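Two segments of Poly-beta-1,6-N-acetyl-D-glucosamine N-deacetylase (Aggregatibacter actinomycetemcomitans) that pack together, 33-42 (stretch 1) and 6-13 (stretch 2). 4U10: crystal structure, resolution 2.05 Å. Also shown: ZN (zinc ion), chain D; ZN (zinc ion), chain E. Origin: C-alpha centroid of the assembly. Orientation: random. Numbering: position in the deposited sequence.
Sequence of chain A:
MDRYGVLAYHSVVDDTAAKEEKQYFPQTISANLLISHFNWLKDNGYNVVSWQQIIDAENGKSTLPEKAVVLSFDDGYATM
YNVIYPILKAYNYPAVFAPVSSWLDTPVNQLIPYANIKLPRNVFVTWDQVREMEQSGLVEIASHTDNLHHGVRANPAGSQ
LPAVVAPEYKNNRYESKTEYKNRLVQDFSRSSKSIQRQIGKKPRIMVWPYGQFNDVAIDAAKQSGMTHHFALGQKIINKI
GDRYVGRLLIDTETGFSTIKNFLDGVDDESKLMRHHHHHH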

ATOM      1  N   LEU A  33       6.307  18.189   3.547  1.00 18.12           N
ATOM      2  CA  LEU A  33       5.676  18.019   2.252  1.00 20.58           C
ATOM      3  C   LEU A  33       4.320  17.324   2.403  1.00 18.58           C
ATOM      4  O   LEU A  33       3.370  17.691   1.688  1.00 18.77           O
ATOM      5  CB  LEU A  33       6.536  17.292   1.228  1.00 19.81           C
ATOM      6  CG  LEU A  33       5.871  17.073  -0.117  1.00 23.18           C
ATOM      7  CD1 LEU A  33       5.659  18.387  -0.870  1.00 22.05           C
ATOM      8  CD2 LEU A  33       6.719  16.143  -0.989  1.00 24.84           C
ATOM      9  N   LEU A  34       4.231  16.376   3.328  1.00 17.83           N
ATOM     10  CA  LEU A  34       2.994  15.626   3.577  1.00 17.86           C
ATOM     11  C   LEU A  34       1.923  16.632   4.093  1.00 17.39           C
ATOM     12  O   LEU A  34       0.779  16.696   3.590  1.00 19.43           O
ATOM     13  CB  LEU A  34       3.216  14.525   4.634  1.00 17.73           C
ATOM     14  CG  LEU A  34       1.957  13.748   5.065  1.00 18.29           C
ATOM     15  CD1 LEU A  34       1.428  12.933   3.879  1.00 18.25           C
ATOM     16  CD2 LEU A  34       2.072  12.833   6.295  1.00 17.69           C
ATOM     17  N   ILE A  35       2.305  17.416   5.073  1.00 18.22           N
ATOM     18  CA  ILE A  35       1.377  18.488   5.659  1.00 18.66           C
ATOM     19  C   ILE A  35       0.905  19.443   4.598  1.00 19.53           C
ATOM     20  O   ILE A  35      -0.274  19.879   4.573  1.00 19.50           O
ATOM     21  CB  ILE A  35       2.075  19.179   6.850  1.00 18.38           C
ATOM     22  CG1 ILE A  35       2.146  18.176   8.006  1.00 19.15           C
ATOM     23  CG2 ILE A  35       1.387  20.500   7.274  1.00 18.64           C
ATOM     24  CD1 ILE A  35       3.083  18.534   9.174  1.00 19.59           C
ATOM     25  N   SER A  36       1.797  19.711   3.631  1.00 19.05           N
ATOM     26  CA  SER A  36       1.484  20.648   2.573  1.00 19.22           C
ATOM     27  C   SER A  36       0.432  20.082   1.654  1.00 21.42           C
ATOM     28  O   SER A  36      -0.496  20.804   1.182  1.00 20.69           O
ATOM     29  CB  SER A  36       2.755  21.103   1.802  1.00 20.86           C
ATOM     30  OG  SER A  36       3.089  20.235   0.765  1.00 21.97           O
ATOM     31  N   HIS A  37       0.560  18.787   1.374  1.00 19.58           N
ATOM     32  CA  HIS A  37      -0.450  18.112   0.638  1.00 20.92           C
ATOM     33  C   HIS A  37      -1.792  18.110   1.436  1.00 19.58           C
ATOM     34  O   HIS A  37      -2.822  18.341   0.861  1.00 22.16           O
ATOM     35  CB  HIS A  37      -0.044  16.675   0.330  1.00 22.01           C
ATOM     36  CG  HIS A  37       1.100  16.561  -0.604  1.00 21.50           C
ATOM     37  ND1 HIS A  37       1.735  15.370  -0.838  1.00 23.59           N
ATOM     38  CD2 HIS A  37       1.765  17.485  -1.326  1.00 24.66           C
ATOM     39  CE1 HIS A  37       2.703  15.545  -1.713  1.00 24.33           C
ATOM     40  NE2 HIS A  37       2.750  16.823  -2.022  1.00 26.07           N
ATOM     41  N   PHE A  38      -1.739  17.791   2.718  1.00 18.83           N
ATOM     42  CA  PHE A  38      -2.954  17.680   3.585  1.00 19.14           C
ATOM     43  C   PHE A  38      -3.674  18.992   3.690  1.00 20.65           C
ATOM     44  O   PHE A  38      -4.899  19.046   3.660  1.00 22.61           O
ATOM     45  CB  PHE A  38      -2.570  17.226   4.988  1.00 18.25           C
ATOM     46  CG  PHE A  38      -2.307  15.759   5.092  1.00 19.24           C
ATOM     47  CD1 PHE A  38      -2.157  14.977   3.951  1.00 20.10           C
ATOM     48  CD2 PHE A  38      -2.149  15.176   6.322  1.00 19.06           C
ATOM     49  CE1 PHE A  38      -1.887  13.607   4.055  1.00 21.13           C
ATOM     50  CE2 PHE A  38      -1.878  13.828   6.421  1.00 20.74           C
ATOM     51  CZ  PHE A  38      -1.773  13.038   5.291  1.00 19.00           C
ATOM     52  N   ASN A  39      -2.886  20.053   3.812  1.00 21.99           N
ATOM     53  CA  ASN A  39      -3.407  21.433   3.677  1.00 23.28           C
ATOM     54  C   ASN A  39      -3.957  21.823   2.309  1.00 23.28           C
ATOM     55  O   ASN A  39      -4.970  22.485   2.236  1.00 25.92           O
ATOM     56  CB  ASN A  39      -2.303  22.415   4.027  1.00 22.55           C
ATOM     57  CG  ASN A  39      -2.011  22.428   5.483  1.00 22.12           C
ATOM     58  OD1 ASN A  39      -2.841  22.008   6.300  1.00 21.09           O
ATOM     59  ND2 ASN A  39      -0.815  22.912   5.846  1.00 22.24           N
ATOM     60  N   TRP A  40      -3.271  21.461   1.239  1.00 23.37           N
ATOM     61  CA  TRP A  40      -3.677  21.814  -0.085  1.00 25.49           C
ATOM     62  C   TRP A  40      -4.978  21.101  -0.425  1.00 29.13           C
ATOM     63  O   TRP A  40      -5.856  21.704  -1.079  1.00 27.55           O
ATOM     64  CB  TRP A  40      -2.615  21.436  -1.097  1.00 28.58           C
ATOM     65  CG  TRP A  40      -3.004  21.873  -2.430  1.00 32.30           C
ATOM     66  CD1 TRP A  40      -2.725  23.083  -2.994  1.00 34.05           C
ATOM     67  CD2 TRP A  40      -3.807  21.156  -3.386  1.00 35.48           C
ATOM     68  NE1 TRP A  40      -3.274  23.153  -4.244  1.00 36.25           N
ATOM     69  CE2 TRP A  40      -3.954  21.993  -4.510  1.00 37.91           C
ATOM     70  CE3 TRP A  40      -4.414  19.888  -3.402  1.00 36.76           C
ATOM     71  CZ2 TRP A  40      -4.685  21.609  -5.650  1.00 40.94           C
ATOM     72  CZ3 TRP A  40      -5.134  19.500  -4.541  1.00 39.43           C
ATOM     73  CH2 TRP A  40      -5.265  20.362  -5.647  1.00 42.60           C
ATOM     74  N   LEU A  41      -5.120  19.838   0.014  1.00 24.01           N
ATOM     75  CA  LEU A  41      -6.345  19.112  -0.271  1.00 26.28           C
ATOM     76  C   LEU A  41      -7.520  19.847   0.386  1.00 25.55           C
ATOM     77  O   LEU A  41      -8.518  20.106  -0.276  1.00 24.83           O
ATOM     78  CB  LEU A  41      -6.301  17.640   0.236  1.00 24.09           C
ATOM     79  CG  LEU A  41      -5.272  16.704  -0.399  1.00 22.27           C
ATOM     80  CD1 LEU A  41      -5.129  15.427   0.389  1.00 22.61           C
ATOM     81  CD2 LEU A  41      -5.710  16.412  -1.818  1.00 23.33           C
ATOM     82  N   LYS A  42      -7.403  20.165   1.674  1.00 26.63           N
ATOM     83  CA  LYS A  42      -8.590  20.673   2.419  1.00 29.32           C
ATOM     84  C   LYS A  42      -8.918  22.108   1.970  1.00 31.54           C
ATOM     85  O   LYS A  42     -10.096  22.500   1.991  1.00 29.95           O
ATOM     86  CB  LYS A  42      -8.378  20.659   3.924  1.00 30.29           C
ATOM     87  CG  LYS A  42      -7.511  21.802   4.470  1.00 28.63           C
ATOM     88  CD  LYS A  42      -7.228  21.550   5.943  1.00 29.91           C
ATOM     89  CE  LYS A  42      -6.728  22.762   6.716  1.00 28.95           C
ATOM     90  NZ  LYS A  42      -5.482  23.300   6.123  1.00 31.12           N
TER
HETATM   91 ZN    ZN D 402       4.109   1.035  -2.933  1.00 14.71          ZN
HETATM   92 ZN    ZN E 403      -5.008  25.533   5.163  0.60 14.98          ZN
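Stretch 2, residues 6-13: VLAYHSVV

Residues 6-9 of stretch 2 form the end of an extended β-strand that runs almost exactly antiparallel to the helix of stretch 1, with 172° between their N-to-C directions. The axes come no closer than 12.3 Å, so side chains must bridge the gap. Alternation along the strand decides which of them do: Leu 7 and Tyr 9 direct their CA-to-CB bonds toward the helix, while Val 6 and Ala 8 make no contact with it. Residues 10 and 11 form a loop, and the chain is extended again at Val 12 and Val 13.

Tyr 9 covers the most surface. Its long side chain (chi1 m, -71°) carries the ring to the helix, where one face receives a methyl of Leu 34: CD1 of Leu 34 lies 3.6 Å from CE1 of Tyr 9 and sits over the ring in a CH-pi contact. The CA-to-CB bond of Leu 34 points sideways, but the side chain (chi1 t, chi2 p) is long enough for its end to come nearer stretch 2. At the tip of the ring, OH of Tyr 9 is hydrogen-bonded to ND1 of His 37 at 2.8 Å, one helical turn beyond Leu 34. The hydroxyl lies near the plane of the imidazole, where the N-H or lone pair of a ring nitrogen points, and the bond gives two buried polar atoms a partner.

Val 12 packs against the same leucine, CG1 of Val 12 lying 4.1 Å from CB of Leu 34; the backbones are nearer here, with CA of Val 12 7.5 Å from CA of Leu 34, so a short β-branched side chain suffices. At the opposite end, CD1 of Leu 7 meets CD1 of Leu 41 at 4.3 Å, a purely apolar contact. In the loop, out of reach of the helix, NE2 of His 10 binds the chain D ZN at 2.1 Å.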

ATOM      1  N   VAL A   6      -6.991   8.617  -5.513  1.00 15.66           N
ATOM      2  CA  VAL A   6      -6.215   7.954  -4.487  1.00 14.87           C
ATOM      3  C   VAL A   6      -4.774   8.422  -4.520  1.00 14.32           C
ATOM      4  O   VAL A   6      -4.174   8.415  -5.578  1.00 16.34           O
ATOM      5  CB  VAL A   6      -6.276   6.405  -4.597  1.00 13.95           C
ATOM      6  CG1 VAL A   6      -5.547   5.793  -3.398  1.00 14.22           C
ATOM      7  CG2 VAL A   6      -7.720   5.888  -4.619  1.00 13.85           C
ATOM      8  N   LEU A   7      -4.197   8.789  -3.376  1.00 14.32           N
ATOM      9  CA  LEU A   7      -2.772   9.111  -3.325  1.00 14.36           C
ATOM     10  C   LEU A   7      -1.952   7.991  -2.695  1.00 14.71           C
ATOM     11  O   LEU A   7      -2.331   7.437  -1.658  1.00 14.59           O
ATOM     12  CB  LEU A   7      -2.507  10.382  -2.577  1.00 14.67           C
ATOM     13  CG  LEU A   7      -3.310  11.681  -2.916  1.00 15.59           C
ATOM     14  CD1 LEU A   7      -2.776  12.896  -2.133  1.00 14.74           C
ATOM     15  CD2 LEU A   7      -3.276  11.925  -4.422  1.00 16.50           C
ATOM     16  N   ALA A   8      -0.822   7.643  -3.305  1.00 13.82           N
ATOM     17  CA  ALA A   8       0.028   6.553  -2.756  1.00 13.02           C
ATOM     18  C   ALA A   8       1.332   7.079  -2.163  1.00 12.97           C
ATOM     19  O   ALA A   8       2.231   7.516  -2.904  1.00 13.91           O
ATOM     20  CB  ALA A   8       0.333   5.519  -3.858  1.00 13.89           C
ATOM     21  N   TYR A   9       1.497   6.939  -0.857  1.00 13.54           N
ATOM     22  CA  TYR A   9       2.661   7.382  -0.127  1.00 14.09           C
ATOM     23  C   TYR A   9       3.430   6.167   0.383  1.00 14.79           C
ATOM     24  O   TYR A   9       2.885   5.094   0.408  1.00 17.14           O
ATOM     25  CB  TYR A   9       2.278   8.187   1.124  1.00 14.70           C
ATOM     26  CG  TYR A   9       1.708   9.581   0.830  1.00 15.17           C
ATOM     27  CD1 TYR A   9       2.536  10.694   0.714  1.00 15.07           C
ATOM     28  CD2 TYR A   9       0.331   9.772   0.731  1.00 16.03           C
ATOM     29  CE1 TYR A   9       1.981  11.952   0.421  1.00 16.52           C
ATOM     30  CE2 TYR A   9      -0.228  11.037   0.487  1.00 14.81           C
ATOM     31  CZ  TYR A   9       0.562  12.095   0.321  1.00 14.47           C
ATOM     32  OH  TYR A   9      -0.035  13.334   0.037  1.00 17.69           O
ATOM     33  N   HIS A  10       4.696   6.348   0.753  1.00 14.57           N
ATOM     34  CA  HIS A  10       5.495   5.285   1.382  1.00 15.61           C
ATOM     35  C   HIS A  10       5.986   5.820   2.717  1.00 14.68           C
ATOM     36  O   HIS A  10       5.148   6.102   3.625  1.00 15.75           O
ATOM     37  CB  HIS A  10       6.600   4.836   0.409  1.00 15.55           C
ATOM     38  CG  HIS A  10       6.038   4.149  -0.784  1.00 15.39           C
ATOM     39  ND1 HIS A  10       5.472   4.840  -1.832  1.00 16.01           N
ATOM     40  CD2 HIS A  10       5.832   2.845  -1.038  1.00 15.12           C
ATOM     41  CE1 HIS A  10       4.976   3.995  -2.709  1.00 15.82           C
ATOM     42  NE2 HIS A  10       5.191   2.771  -2.258  1.00 16.95           N
ATOM     43  N   SER A  11       7.286   5.990   2.870  1.00 13.98           N
ATOM     44  CA  SER A  11       7.768   6.527   4.126  1.00 15.59           C
ATOM     45  C   SER A  11       7.716   8.049   4.125  1.00 15.61           C
ATOM     46  O   SER A  11       7.860   8.700   3.061  1.00 16.54           O
ATOM     47  CB  SER A  11       9.156   6.040   4.447  1.00 15.35           C
ATOM     48  OG  SER A  11       9.368   6.191   5.783  1.00 16.60           O
ATOM     49  N   VAL A  12       7.554   8.581   5.340  1.00 15.46           N
ATOM     50  CA  VAL A  12       7.478  10.013   5.663  1.00 15.71           C
ATOM     51  C   VAL A  12       8.328  10.242   6.932  1.00 16.15           C
ATOM     52  O   VAL A  12       8.153   9.590   7.941  1.00 17.24           O
ATOM     53  CB  VAL A  12       6.052  10.551   5.865  1.00 14.79           C
ATOM     54  CG1 VAL A  12       6.077  12.068   6.111  1.00 15.98           C
ATOM     55  CG2 VAL A  12       5.177  10.305   4.644  1.00 14.02           C
ATOM     56  N   VAL A  13       9.310  11.133   6.832  1.00 17.59           N
ATOM     57  CA  VAL A  13      10.269  11.366   7.883  1.00 17.94           C
ATOM     58  C   VAL A  13      10.232  12.873   8.234  1.00 18.78           C
ATOM     59  O   VAL A  13       9.873  13.724   7.381  1.00 18.11           O
ATOM     60  CB  VAL A  13      11.698  10.922   7.469  1.00 19.55           C
ATOM     61  CG1 VAL A  13      11.748   9.438   7.299  1.00 19.52           C
ATOM     62  CG2 VAL A  13      12.170  11.595   6.204  1.00 19.49           C
TER
HETATM   63  O   HOH W   1       5.173  -0.656  -2.816  1.00  6.17           O